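Local atomic coordinates of multicopper oxidase (Uncultured bacterium, PDB entry 4E9X), a protein that is a multicopper oxidase, probably laccase-like, that is likely to use its copper centres to oxidise substrates while reducing molecular oxygen to water. Residues 218-221 with 222-226. Numbering follows the deposited sequence.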
loop_
_atom_site.group_PDB
_atom_site.type_symbol
_atom_site.label_atom_id
_atom_site.label_comp_id
_atom_site.label_asym_id
_atom_site.label_seq_id
_atom_site.Cartn_x
_atom_site.Cartn_y
_atom_site.Cartn_z
ATOM N N LEU A 218 -0.849 16.786 8.809
ATOM C CA LEU A 218 -1.904 17.814 8.630
ATOM C C LEU A 218 -3.255 17.194 8.926
ATOM O O LEU A 218 -3.537 16.041 8.573
ATOM C CB LEU A 218 -1.876 18.356 7.198
ATOM C CG LEU A 218 -0.666 19.238 6.908
ATOM C CD1 LEU A 218 -0.612 19.657 5.438
ATOM C CD2 LEU A 218 -0.680 20.498 7.791
ATOM N N PRO A 219 -4.114 17.949 9.614
ATOM C CA PRO A 219 -5.366 17.374 10.097
ATOM C C PRO A 219 -6.359 17.132 8.973
ATOM O O PRO A 219 -6.595 18.010 8.114
ATOM C CB PRO A 219 -5.913 18.450 11.052
ATOM C CG PRO A 219 -5.273 19.737 10.555
ATOM C CD PRO A 219 -3.908 19.353 10.073
ATOM N N LEU A 220 -6.981 15.965 8.991
ATOM C CA LEU A 220 -7.965 15.621 7.973
ATOM C C LEU A 220 -9.265 16.354 8.262
ATOM O O LEU A 220 -9.763 16.402 9.403
ATOM C CB LEU A 220 -8.240 14.124 8.018
ATOM C CG LEU A 220 -7.058 13.216 7.580
ATOM C CD1 LEU A 220 -7.431 11.780 7.870
ATOM C CD2 LEU A 220 -6.752 13.385 6.116
ATOM N N ASP A 221 -9.899 16.859 7.208
ATOM C CA ASP A 221 -11.260 17.395 7.349
ATOM C C ASP A 221 -12.246 16.273 7.660
ATOM O O ASP A 221 -13.275 16.554 8.331
ATOM C CB ASP A 221 -11.664 18.127 6.067
ATOM C CG ASP A 221 -10.992 19.465 5.843
ATOM O OD1 ASP A 221 -10.498 20.121 6.804
ATOM O OD2 ASP A 221 -10.964 19.908 4.652
ATOM N N SER A 222 -11.974 15.071 7.185
ATOM C CA SER A 222 -12.868 13.939 7.427
ATOM C C SER A 222 -12.086 12.800 8.068
ATOM O O SER A 222 -11.656 11.847 7.428
ATOM C CB SER A 222 -13.498 13.455 6.129
ATOM O OG SER A 222 -14.525 12.531 6.438
ATOM N N PRO A 223 -11.871 12.881 9.388
ATOM C CA PRO A 223 -11.208 11.785 10.102
ATOM C C PRO A 223 -12.037 10.524 9.977
ATOM O O PRO A 223 -13.260 10.554 9.762
ATOM C CB PRO A 223 -11.138 12.284 11.539
ATOM C CG PRO A 223 -12.160 13.358 11.653
ATOM C CD PRO A 223 -12.246 14.006 10.289
ATOM N N TYR A 224 -11.399 9.362 10.118
ATOM C CA TYR A 224 -12.115 8.116 9.978
ATOM C C TYR A 224 -11.528 7.089 10.905
ATOM O O TYR A 224 -10.335 7.095 11.231
ATOM C CB TYR A 224 -12.050 7.614 8.500
ATOM C CG TYR A 224 -10.620 7.348 8.027
ATOM C CD1 TYR A 224 -10.061 6.077 8.097
ATOM C CD2 TYR A 224 -9.856 8.405 7.521
ATOM C CE1 TYR A 224 -8.755 5.848 7.664
ATOM C CE2 TYR A 224 -8.555 8.209 7.077
ATOM C CZ TYR A 224 -8.030 6.919 7.170
ATOM O OH TYR A 224 -6.735 6.738 6.729
ATOM N N TYR A 225 -12.379 6.146 11.319
ATOM C CA TYR A 225 -11.930 5.035 12.147
ATOM C C TYR A 225 -11.323 3.911 11.334
ATOM O O TYR A 225 -11.722 3.633 10.189
ATOM C CB TYR A 225 -13.126 4.487 12.929
ATOM C CG TYR A 225 -13.585 5.385 14.062
ATOM C CD1 TYR A 225 -12.823 5.466 15.243
ATOM C CD2 TYR A 225 -14.760 6.102 13.905
ATOM C CE1 TYR A 225 -13.235 6.276 16.290
ATOM C CE2 TYR A 225 -15.174 6.911 14.962
ATOM C CZ TYR A 225 -14.426 7.003 16.133
ATOM O OH TYR A 225 -14.912 7.847 17.140
ATOM N N ALA A 226 -10.373 3.228 11.930
ATOM C CA ALA A 226 -9.694 2.078 11.361
ATOM C C ALA A 226 -9.253 1.159 12.478
ATOM O O ALA A 226 -8.930 1.673 13.563
ATOM C CB ALA A 226 -8.465 2.530 10.576
#
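With CG anti to the carbonyl carbon (chi1 -68°), Leu220 reaches toward Tyr224, whose CG lies between backbone N and carbonyl carbon (chi1 61°). Methyl CD1 of Leu220 comes within 3.8 Å of CE2 of Tyr224, an apolar touch made obliquely to the ring. The carbonyl O of Ser222 lies at the edge of the same ring, in its plane.

Between these two residues the chain turns a corner. Asp221 leaves the extended conformation (psi -30°). The side chains of Asp221 and Ser222 each head away from the other's segment, though their CB atoms still touch it. The Pro223 ring abuts the corner through CD, 3.4 Å from the Asp221 O. No hydrogen bond joins 218-221 to 222-226. Instead, backbone hydrogen bonds of Leu220 with Thr213 and of Tyr224 with Val212 hold both sides of the corner to strand 210-215.

In the trimer, Leu220 packs on Tyr224 of a neighbouring subunit, and Tyr224 on Leu220 of the other. Ser222 meets Ser222 of both neighbours. This is an interrupted strand, outermost in its sheet within this chain, of the beta hairpin with 210-215 in a cupredoxin-type domain, placed at the subunit interface.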